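Local coordinates for CurF (Lyngbya majuscula, PDB 5DP2), which probably forms the cyclopropane ring in curacin A biosynthesis, using bound NADP in an enoyl reductase fold, at residues F50-N55 against F80-V85; Q61-K66 against P278-D283; L106-N111 against I139-F144. One frame throughout, in Å; residues are numbered along the deposited sequence.

Interaction 1: residues F50-N55 against F80-V85; sequences FREVLN and FGVEGV. With NAP (NADP nicotinamide-adenine-dinucleotide phosphate), chain B.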
# COMPACT_ATOMS: atom_id res chain seq x y z
N PHE A 50 2.63 -6.31 -0.86
CA PHE A 50 2.92 -7.47 -0.04
C PHE A 50 1.72 -8.43 0.02
O PHE A 50 1.92 -9.66 0.00
CB PHE A 50 3.34 -7.04 1.37
CG PHE A 50 3.92 -8.14 2.18
CD1 PHE A 50 5.19 -8.66 1.85
CD2 PHE A 50 3.23 -8.65 3.25
CE1 PHE A 50 5.75 -9.68 2.61
CE2 PHE A 50 3.80 -9.66 4.04
CZ PHE A 50 5.05 -10.17 3.71
N ARG A 51 0.48 -7.92 0.09
CA ARG A 51 -0.72 -8.78 0.04
C ARG A 51 -0.66 -9.76 -1.10
O ARG A 51 -1.12 -10.90 -0.99
CB ARG A 51 -2.03 -7.91 -0.12
CG ARG A 51 -3.34 -8.71 -0.35
CD ARG A 51 -3.80 -9.50 0.84
NE ARG A 51 -4.35 -8.64 1.87
CZ ARG A 51 -5.60 -8.15 1.95
NH1 ARG A 51 -6.54 -8.44 1.03
NH2 ARG A 51 -5.90 -7.36 2.97
N GLU A 52 -0.18 -9.30 -2.25
CA GLU A 52 -0.17 -10.14 -3.45
C GLU A 52 0.84 -11.26 -3.36
O GLU A 52 0.60 -12.34 -3.90
CB GLU A 52 0.07 -9.26 -4.67
CG GLU A 52 -1.10 -8.29 -4.87
CD GLU A 52 -0.89 -7.20 -5.86
OE1 GLU A 52 0.21 -6.60 -5.89
OE2 GLU A 52 -1.87 -6.90 -6.58
N VAL A 53 1.97 -11.04 -2.69
CA VAL A 53 2.88 -12.13 -2.35
C VAL A 53 2.16 -13.16 -1.47
O VAL A 53 2.19 -14.36 -1.75
CB VAL A 53 4.16 -11.58 -1.66
CG1 VAL A 53 5.04 -12.72 -1.16
CG2 VAL A 53 4.95 -10.68 -2.61
N LEU A 54 1.47 -12.69 -0.43
CA LEU A 54 0.73 -13.60 0.44
C LEU A 54 -0.35 -14.34 -0.34
O LEU A 54 -0.63 -15.51 -0.08
CB LEU A 54 0.10 -12.83 1.61
CG LEU A 54 1.03 -12.05 2.54
CD1 LEU A 54 0.20 -11.39 3.63
CD2 LEU A 54 2.11 -12.95 3.12
N ASN A 55 -0.97 -13.65 -1.31
CA ASN A 55 -2.01 -14.29 -2.13
C ASN A 55 -1.41 -15.45 -2.94
O ASN A 55 -1.95 -16.58 -2.94
CB ASN A 55 -2.60 -13.31 -3.16
CG ASN A 55 -3.44 -12.17 -2.60
OD1 ASN A 55 -3.55 -11.15 -3.30
ND2 ASN A 55 -4.07 -12.33 -1.45
N PHE A 80 -4.08 -9.67 -10.30
CA PHE A 80 -3.15 -8.91 -9.47
C PHE A 80 -3.07 -7.49 -9.98
O PHE A 80 -3.31 -7.22 -11.15
CB PHE A 80 -1.75 -9.57 -9.51
CG PHE A 80 -1.77 -11.01 -9.12
CD1 PHE A 80 -1.68 -11.39 -7.80
CD2 PHE A 80 -1.94 -12.01 -10.08
CE1 PHE A 80 -1.78 -12.71 -7.42
CE2 PHE A 80 -2.03 -13.34 -9.71
CZ PHE A 80 -1.93 -13.70 -8.39
N GLY A 81 -2.66 -6.60 -9.08
CA GLY A 81 -2.44 -5.20 -9.40
C GLY A 81 -3.52 -4.36 -8.75
O GLY A 81 -4.57 -4.07 -9.37
N VAL A 82 -3.29 -3.98 -7.50
CA VAL A 82 -4.24 -3.25 -6.70
C VAL A 82 -4.09 -1.73 -6.85
O VAL A 82 -4.80 -0.95 -6.21
CB VAL A 82 -4.22 -3.72 -5.22
CG1 VAL A 82 -4.64 -5.18 -5.10
CG2 VAL A 82 -2.85 -3.49 -4.58
N GLU A 83 -3.20 -1.33 -7.75
CA GLU A 83 -2.91 0.06 -8.07
C GLU A 83 -2.04 0.03 -9.32
O GLU A 83 -1.41 -0.98 -9.63
CB GLU A 83 -2.14 0.74 -6.91
CG GLU A 83 -0.84 0.01 -6.56
CD GLU A 83 -0.01 0.66 -5.46
OE1 GLU A 83 0.02 1.92 -5.42
OE2 GLU A 83 0.61 -0.09 -4.67
N GLY A 84 -1.98 1.15 -10.03
CA GLY A 84 -1.02 1.30 -11.10
C GLY A 84 -1.23 2.59 -11.84
O GLY A 84 -2.03 3.44 -11.40
N VAL A 85 -0.49 2.76 -12.94
CA VAL A 85 -0.55 3.99 -13.72
C VAL A 85 -0.49 3.66 -15.19
O VAL A 85 0.10 2.65 -15.60
CB VAL A 85 0.60 4.98 -13.37
CG1 VAL A 85 0.54 5.43 -11.92
CG2 VAL A 85 1.95 4.38 -13.70
PA NAP B . 6.29 -3.72 2.62
O1A NAP B . 7.06 -3.07 1.52
O2A NAP B . 6.10 -3.01 3.90
O5B NAP B . 6.95 -5.16 2.86
C5B NAP B . 6.68 -5.91 4.05
C4B NAP B . 7.41 -5.38 5.26
O4B NAP B . 7.23 -6.29 6.32
C3B NAP B . 8.89 -5.19 5.06
O3B NAP B . 9.17 -3.79 5.18
C2B NAP B . 9.56 -6.01 6.18
O2B NAP B . 10.56 -5.39 6.93
C1B NAP B . 8.42 -6.27 7.14
N9A NAP B . 8.46 -7.57 7.79
C8A NAP B . 7.98 -8.76 7.29
N7A NAP B . 8.19 -9.77 8.18
C5A NAP B . 8.79 -9.22 9.24
C6A NAP B . 9.27 -9.71 10.49
N6A NAP B . 9.14 -11.01 10.80
N1A NAP B . 9.83 -8.85 11.33
C2A NAP B . 9.94 -7.56 11.00
N3A NAP B . 9.54 -6.98 9.86
C4A NAP B . 8.98 -7.81 8.99
O3 NAP B . 4.84 -4.15 2.07
PN NAP B . 3.53 -3.26 1.83
O1N NAP B . 2.89 -3.75 0.59
O2N NAP B . 3.86 -1.80 1.95
O5D NAP B . 2.63 -3.72 3.02
C5D NAP B . 3.04 -3.38 4.37
C4D NAP B . 2.24 -4.25 5.38
O4D NAP B . 0.98 -3.67 5.54
C3D NAP B . 1.97 -5.69 4.92
O3D NAP B . 1.86 -6.51 6.09
C2D NAP B . 0.67 -5.57 4.18
O2D NAP B . -0.02 -6.82 4.17
C1D NAP B . -0.04 -4.51 4.97
N1N NAP B . -0.96 -3.56 4.30
C2N NAP B . -2.22 -3.42 4.76
C3N NAP B . -3.13 -2.53 4.19
C7N NAP B . -4.51 -2.41 4.73
O7N NAP B . -5.28 -1.77 4.05
N7N NAP B . -4.80 -2.99 5.93
C4N NAP B . -2.71 -1.76 3.10
C5N NAP B . -1.41 -1.92 2.64
C6N NAP B . -0.54 -2.82 3.26
P2B NAP B . 12.05 -5.14 6.41
O1X NAP B . 11.96 -4.09 5.31
O2X NAP B . 12.75 -4.64 7.65
O3X NAP B . 12.57 -6.46 5.89
O HOH W 1 -0.36 -4.22 -6.98
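A single carboxylate oxygen of Glu-52 takes a short hydrogen bond from the turn that leads into strand 83-91: Gly-81 N reaches Glu-52 OE2 at 2.6 Å. The N-H arrives on the syn side of the oxygen, tilted 30° out of the carboxylate plane. Beyond CG the Glu-52 chain is extended, so the helix spans the gap to the turn with a long polar arm. The other oxygen works through water: water 1 donates to Glu-52 OE1 at 2.7 Å and accepts from Val-82 N at 3.0 Å. Glu-52 OE1 also receives Asn-49 N, so both oxygens of this buried carboxylate have donors. Glycine suits position 81 because its backbone angles (phi 109°, psi 86°) would press a side chain against the preceding carbonyl oxygen.

Apolar groups close in around this polar centre. Val-82 CG1 lies 3.6 Å from Glu-52 OE2, and the Phe-80 ring turns its edge to the helix, meeting Glu-52 CB and, at 4.4 Å from its CE1, Asn-55 CB. The amide end of Asn-55 is held by Glu-62, Phe-60 and Arg-67. At the start of the helix Phe-50 N donates to NADP O1N at 3.0 Å, nearly straight, while C5B of the cofactor lies over one face of the Phe-50 ring, toward its rim. The helix thus points its N-terminal end at the cofactor's diphosphate and turns its Glu-52 flank to residues 80-82, with Phe-325 of helix 321-329 against Glu-52 and Met-141 of helix 140-153 against Val-82.

Interaction 2: residues Q61-K66 against P278-D283; sequences QEYIKK and PFDMSD. With NAP (NADP nicotinamide-adenine-dinucleotide phosphate), chain B.
Tyr-63, in the loop after helix 50-57, meets Asp-283 in the first turn of helix 281-287, a helix that follows strand 275-278 at the edge of the parallel, Rossmann-type nucleotide-binding sheet. The direct polar contact is a short hydrogen bond: Tyr-63 OH donates to Asp-283 OD1 at 2.6 Å, on the syn side and 19° out of the carboxylate plane. Tyr-63 CG stands between the backbone N and the carbonyl carbon (chi1 56°). The two side chains cross at about a right angle, and the carboxylate oxygen lies at the edge of the phenol ring, in its plane. A phenol suits this exposed place, since its rigid ring carries a hydroxyl across to the acid.

Water extends the polar network. Water 3 donates both to Tyr-63 OH and, at 2.6 Å, to Asp-280 OD2; water 2 donates to Ser-282 OG and weakly to Tyr-63 OH. Asp-280 OD2 also forms a salt bridge with Arg-51, whose NH1 pairs with Glu-62, so one arginine would help to balance acids from both segments.

Asp-280 is the N-cap of the helix. Its OD1 takes a weak capping bond from Ser-282 N and, separately, a side-chain hydrogen bond of 2.6 Å from Ser-282 OG, which comes from above the carboxylate plane. The cap borders the cofactor site: Met-281 N donates to the nicotinamide oxygen O7N at 2.7 Å, almost straight at 175°, and NADP N7N donates to Phe-279 O, so backbone atoms grip both ends of the carboxamide.

Van der Waals contact comes from Ile-64, whose branched side chain is buried and also touches Tyr-108. Its CD1 presses on Ser-282, 3.5 Å from CB, tighter than usual for two carbons, and 3.3 Å from OG.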
# COMPACT_ATOMS: atom_id res chain seq x y z
N GLN A 61 -6.06 -15.43 1.53
CA GLN A 61 -6.93 -15.67 0.38
C GLN A 61 -7.90 -14.50 0.17
O GLN A 61 -8.62 -14.12 1.09
CB GLN A 61 -7.72 -16.97 0.53
CG GLN A 61 -8.45 -17.29 -0.74
CD GLN A 61 -9.11 -18.64 -0.67
OE1 GLN A 61 -10.35 -18.73 -0.62
NE2 GLN A 61 -8.30 -19.70 -0.69
N GLU A 62 -7.87 -13.91 -1.02
CA GLU A 62 -8.80 -12.82 -1.28
C GLU A 62 -10.24 -13.29 -1.20
O GLU A 62 -10.59 -14.36 -1.73
CB GLU A 62 -8.55 -12.22 -2.67
CG GLU A 62 -7.21 -11.53 -2.80
CD GLU A 62 -7.08 -10.37 -1.87
OE1 GLU A 62 -7.97 -9.48 -1.90
OE2 GLU A 62 -6.08 -10.29 -1.10
N TYR A 63 -11.09 -12.45 -0.60
CA TYR A 63 -12.55 -12.63 -0.62
C TYR A 63 -13.24 -11.53 -1.45
O TYR A 63 -14.40 -11.69 -1.83
CB TYR A 63 -13.13 -12.69 0.82
CG TYR A 63 -12.76 -11.49 1.62
CD1 TYR A 63 -13.50 -10.32 1.51
CD2 TYR A 63 -11.61 -11.46 2.42
CE1 TYR A 63 -13.12 -9.16 2.15
CE2 TYR A 63 -11.21 -10.30 3.05
CZ TYR A 63 -11.97 -9.15 2.92
OH TYR A 63 -11.53 -8.02 3.53
N ILE A 64 -12.55 -10.41 -1.73
CA ILE A 64 -13.13 -9.36 -2.54
C ILE A 64 -13.29 -9.89 -3.97
O ILE A 64 -12.31 -10.29 -4.62
CB ILE A 64 -12.27 -8.09 -2.46
CG1 ILE A 64 -12.52 -7.46 -1.09
CG2 ILE A 64 -12.58 -7.14 -3.60
CD1 ILE A 64 -11.65 -6.29 -0.77
N LYS A 65 -14.52 -9.84 -4.49
CA LYS A 65 -14.80 -10.46 -5.77
C LYS A 65 -14.13 -9.73 -6.94
O LYS A 65 -13.84 -10.35 -7.95
CB LYS A 65 -16.30 -10.67 -5.95
CG LYS A 65 -16.81 -11.81 -5.04
CD LYS A 65 -18.20 -12.30 -5.23
CE LYS A 65 -18.31 -13.66 -4.54
NZ LYS A 65 -19.68 -14.22 -4.60
N LYS A 66 -13.85 -8.43 -6.77
CA LYS A 66 -13.17 -7.65 -7.81
C LYS A 66 -11.78 -8.21 -8.12
O LYS A 66 -11.26 -7.96 -9.21
CB LYS A 66 -13.05 -6.17 -7.32
CG LYS A 66 -12.70 -5.17 -8.41
CD LYS A 66 -12.58 -3.76 -7.91
CE LYS A 66 -12.53 -2.80 -9.08
NZ LYS A 66 -12.34 -1.41 -8.66
N PRO A 278 -8.02 -0.68 13.52
CA PRO A 278 -7.74 -1.64 12.47
C PRO A 278 -8.53 -1.28 11.21
O PRO A 278 -9.70 -0.85 11.32
CB PRO A 278 -8.28 -2.95 13.07
CG PRO A 278 -9.46 -2.53 13.91
CD PRO A 278 -9.05 -1.15 14.46
N PHE A 279 -7.95 -1.47 10.03
CA PHE A 279 -8.72 -1.24 8.82
C PHE A 279 -8.10 -1.98 7.66
O PHE A 279 -6.93 -2.37 7.71
CB PHE A 279 -8.87 0.27 8.48
CG PHE A 279 -7.56 0.98 8.19
CD1 PHE A 279 -6.81 1.55 9.21
CD2 PHE A 279 -7.08 1.12 6.90
CE1 PHE A 279 -5.64 2.24 8.93
CE2 PHE A 279 -5.89 1.78 6.64
CZ PHE A 279 -5.18 2.35 7.65
N ASP A 280 -8.88 -2.14 6.59
CA ASP A 280 -8.45 -2.76 5.35
C ASP A 280 -8.88 -1.86 4.20
O ASP A 280 -10.09 -1.68 3.95
CB ASP A 280 -9.01 -4.19 5.22
CG ASP A 280 -8.47 -4.92 3.99
OD1 ASP A 280 -8.21 -4.26 2.99
OD2 ASP A 280 -8.30 -6.16 4.03
N MET A 281 -7.90 -1.25 3.55
CA MET A 281 -8.22 -0.31 2.49
C MET A 281 -8.99 -0.91 1.34
O MET A 281 -9.84 -0.24 0.74
CB MET A 281 -6.95 0.34 1.96
CG MET A 281 -6.24 1.21 2.95
SD MET A 281 -7.15 2.72 3.42
CE MET A 281 -6.80 3.72 1.98
N SER A 282 -8.70 -2.17 1.00
CA SER A 282 -9.48 -2.82 -0.05
C SER A 282 -10.98 -2.85 0.29
O SER A 282 -11.82 -2.55 -0.56
CB SER A 282 -8.89 -4.19 -0.39
OG SER A 282 -8.98 -5.10 0.66
N ASP A 283 -11.32 -3.15 1.55
CA ASP A 283 -12.69 -3.10 1.97
C ASP A 283 -13.27 -1.68 1.83
O ASP A 283 -14.41 -1.48 1.42
CB ASP A 283 -12.87 -3.50 3.45
CG ASP A 283 -12.64 -4.97 3.75
OD1 ASP A 283 -12.78 -5.80 2.84
OD2 ASP A 283 -12.34 -5.27 4.94
PA NAP B . 6.29 -3.72 2.62
O1A NAP B . 7.06 -3.07 1.52
O2A NAP B . 6.10 -3.01 3.90
O5B NAP B . 6.95 -5.16 2.86
C5B NAP B . 6.68 -5.91 4.05
C4B NAP B . 7.41 -5.38 5.26
O4B NAP B . 7.23 -6.29 6.32
C3B NAP B . 8.89 -5.19 5.06
O3B NAP B . 9.17 -3.79 5.18
C2B NAP B . 9.56 -6.01 6.18
O2B NAP B . 10.56 -5.39 6.93
C1B NAP B . 8.42 -6.27 7.14
N9A NAP B . 8.46 -7.57 7.79
C8A NAP B . 7.98 -8.76 7.29
N7A NAP B . 8.19 -9.77 8.18
C5A NAP B . 8.79 -9.22 9.24
C6A NAP B . 9.27 -9.71 10.49
N6A NAP B . 9.14 -11.01 10.80
N1A NAP B . 9.83 -8.85 11.33
C2A NAP B . 9.94 -7.56 11.00
N3A NAP B . 9.54 -6.98 9.86
C4A NAP B . 8.98 -7.81 8.99
O3 NAP B . 4.84 -4.15 2.07
PN NAP B . 3.53 -3.26 1.83
O1N NAP B . 2.89 -3.75 0.59
O2N NAP B . 3.86 -1.80 1.95
O5D NAP B . 2.63 -3.72 3.02
C5D NAP B . 3.04 -3.38 4.37
C4D NAP B . 2.24 -4.25 5.38
O4D NAP B . 0.98 -3.67 5.54
C3D NAP B . 1.97 -5.69 4.92
O3D NAP B . 1.86 -6.51 6.09
C2D NAP B . 0.67 -5.57 4.18
O2D NAP B . -0.02 -6.82 4.17
C1D NAP B . -0.04 -4.51 4.97
N1N NAP B . -0.96 -3.56 4.30
C2N NAP B . -2.22 -3.42 4.76
C3N NAP B . -3.13 -2.53 4.19
C7N NAP B . -4.51 -2.41 4.73
O7N NAP B . -5.28 -1.77 4.05
N7N NAP B . -4.80 -2.99 5.93
C4N NAP B . -2.71 -1.76 3.10
C5N NAP B . -1.41 -1.92 2.64
C6N NAP B . -0.54 -2.82 3.26
P2B NAP B . 12.05 -5.14 6.41
O1X NAP B . 11.96 -4.09 5.31
O2X NAP B . 12.75 -4.64 7.65
O3X NAP B . 12.57 -6.46 5.89
O HOH W 2 -9.34 -7.70 1.47
O HOH W 3 -9.25 -8.05 5.62

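Interaction 3: residues L106-N111 against I139-F144; sequences LAYPGN and IFMSFF
Phe-140 lays one face of its ring against the backbone of residues 106-107, on strand 103-107. Ala-107 CA sits over this face, 3.9 Å from the ring centroid and 25° off the normal, a CH-pi contact displaced toward the rim. The small methyl of Ala-107 lets the ring come this close, and CB itself touches Phe-140 CE1 at 3.6 Å. In Phe-140, CG is anti to the backbone N (chi1 -178°), and CB already points toward the strand. Leu-106 O lies over the same face, while Tyr-108 N approaches Phe-140 CE2 obliquely at 3.6 Å.

The opposite face is covered from within the helix. Phe-144, one turn further on, places CG 4.0 Å above the Phe-140 plane, and in return Phe-140 CD1 stands over the centre of the Phe-144 ring. Phe-140 is therefore layered between strand backbone and a second aromatic, as a flat apolar ring can be.

A looser contact joins Tyr-108 and Met-141, which lie side by side and point the same way. The methionine bends at chi2 and chi3 and, in the conformer described, its CE comes to 4.0 Å from Tyr-108 CD1; the side chain is modelled in two conformers, so this contact is less certain. Met-141 N donates to Glu-83 OE1, and Phe-285 of helix 281-287 packs against both Phe-140 and Met-141.

The Met-141 side chain also comes to about 4 Å of NADP. This is a helix-on-strand contact at the seam between the GroES-like part and the nucleotide-binding part, beside the cofactor cleft of a medium-chain dehydrogenase/reductase fold.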
# COMPACT_ATOMS: atom_id res chain seq x y z
N LEU A 106 -4.69 4.38 -11.47
CA LEU A 106 -5.85 3.50 -11.31
C LEU A 106 -6.04 3.21 -9.83
O LEU A 106 -5.14 2.67 -9.16
CB LEU A 106 -5.67 2.21 -12.10
CG LEU A 106 -5.53 2.36 -13.62
CD1 LEU A 106 -4.09 2.53 -14.05
CD2 LEU A 106 -6.17 1.15 -14.32
N ALA A 107 -7.23 3.56 -9.32
CA ALA A 107 -7.56 3.37 -7.90
C ALA A 107 -8.15 1.97 -7.71
O ALA A 107 -9.25 1.68 -8.21
CB ALA A 107 -8.57 4.43 -7.49
N TYR A 108 -7.43 1.10 -7.02
CA TYR A 108 -7.87 -0.26 -6.70
C TYR A 108 -8.55 -0.97 -7.88
O TYR A 108 -9.66 -1.49 -7.76
CB TYR A 108 -8.77 -0.29 -5.43
CG TYR A 108 -8.90 -1.69 -4.86
CD1 TYR A 108 -7.78 -2.36 -4.38
CD2 TYR A 108 -10.12 -2.37 -4.83
CE1 TYR A 108 -7.87 -3.68 -3.93
CE2 TYR A 108 -10.22 -3.67 -4.38
CZ TYR A 108 -9.09 -4.33 -3.94
OH TYR A 108 -9.23 -5.64 -3.53
N PRO A 109 -7.85 -1.10 -9.02
CA PRO A 109 -8.45 -1.84 -10.14
C PRO A 109 -8.57 -3.34 -9.84
O PRO A 109 -9.55 -3.97 -10.26
CB PRO A 109 -7.50 -1.56 -11.29
CG PRO A 109 -6.19 -1.23 -10.66
CD PRO A 109 -6.57 -0.49 -9.40
N GLY A 110 -7.57 -3.91 -9.16
CA GLY A 110 -7.52 -5.33 -8.86
C GLY A 110 -6.86 -6.21 -9.90
O GLY A 110 -6.54 -7.37 -9.61
N ASN A 111 -6.69 -5.64 -11.10
CA ASN A 111 -6.15 -6.34 -12.28
C ASN A 111 -5.13 -5.48 -13.03
O ASN A 111 -4.94 -5.64 -14.23
CB ASN A 111 -7.29 -6.76 -13.23
CG ASN A 111 -8.06 -5.57 -13.78
OD1 ASN A 111 -7.95 -4.46 -13.26
ND2 ASN A 111 -8.84 -5.80 -14.82
N ILE A 139 2.69 5.71 -5.55
CA ILE A 139 1.86 6.54 -4.68
C ILE A 139 0.66 5.86 -4.03
O ILE A 139 0.49 5.93 -2.82
CB ILE A 139 1.38 7.82 -5.44
CG1 ILE A 139 2.57 8.70 -5.81
CG2 ILE A 139 0.35 8.57 -4.61
CD1 ILE A 139 2.23 9.88 -6.69
N PHE A 140 -0.23 5.26 -4.85
CA PHE A 140 -1.62 5.05 -4.41
C PHE A 140 -1.77 4.23 -3.13
O PHE A 140 -2.26 4.73 -2.11
CB PHE A 140 -2.45 4.44 -5.56
CG PHE A 140 -3.89 4.25 -5.23
CD1 PHE A 140 -4.81 5.30 -5.33
CD2 PHE A 140 -4.37 3.02 -4.77
CE1 PHE A 140 -6.13 5.12 -4.98
CE2 PHE A 140 -5.70 2.83 -4.44
CZ PHE A 140 -6.58 3.89 -4.53
N MET A 141 -1.43 2.94 -3.15
CA MET A 141 -1.80 2.14 -2.01
C MET A 141 -1.04 2.58 -0.76
O MET A 141 -1.61 2.67 0.34
CB MET A 141 -1.63 0.66 -2.31
CG MET A 141 -2.19 -0.24 -1.25
SD MET A 141 -3.94 -0.13 -0.91
CE MET A 141 -4.60 -1.09 -2.27
N SER A 142 0.26 2.83 -0.89
CA SER A 142 1.06 3.14 0.30
C SER A 142 0.66 4.48 0.94
O SER A 142 0.48 4.56 2.16
CB SER A 142 2.54 3.10 -0.04
OG SER A 142 2.95 1.83 -0.50
N PHE A 143 0.55 5.54 0.13
CA PHE A 143 0.16 6.83 0.69
C PHE A 143 -1.29 6.88 1.09
O PHE A 143 -1.61 7.57 2.08
CB PHE A 143 0.51 8.00 -0.24
CG PHE A 143 1.97 8.38 -0.24
CD1 PHE A 143 2.44 9.30 0.69
CD2 PHE A 143 2.85 7.81 -1.13
CE1 PHE A 143 3.78 9.68 0.69
CE2 PHE A 143 4.19 8.21 -1.14
CZ PHE A 143 4.64 9.15 -0.23
N PHE A 144 -2.21 6.26 0.35
CA PHE A 144 -3.61 6.34 0.75
C PHE A 144 -3.80 5.62 2.09
O PHE A 144 -4.54 6.10 2.96
CB PHE A 144 -4.57 5.83 -0.34
CG PHE A 144 -4.79 6.79 -1.48
CD1 PHE A 144 -3.75 7.40 -2.18
CD2 PHE A 144 -6.10 7.07 -1.90
CE1 PHE A 144 -3.99 8.26 -3.24
CE2 PHE A 144 -6.34 7.93 -2.97
CZ PHE A 144 -5.29 8.52 -3.63

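In the fold
Interactions 1 and 3 are buried and hold adjoining elements: strands 83-91 and 103-107 are neighbours in one sheet, joined by Gly-84 O and Leu-106 N. Their chemistry differs: interaction 1 is built around a buried carboxylate and a water, interaction 3 around aromatic and apolar surfaces. Interaction 2, mostly buried but with an exposed tyrosine, joins segments more than 200 residues apart through acids, hydroxyls and waters. Arg-51 of interaction 1 reaches both segments of interaction 2, and Lys-66 NZ ties interaction 2 to Tyr-108 O of interaction 3. Interactions 1 and 2 each contribute backbone hydrogen bonds to NADP.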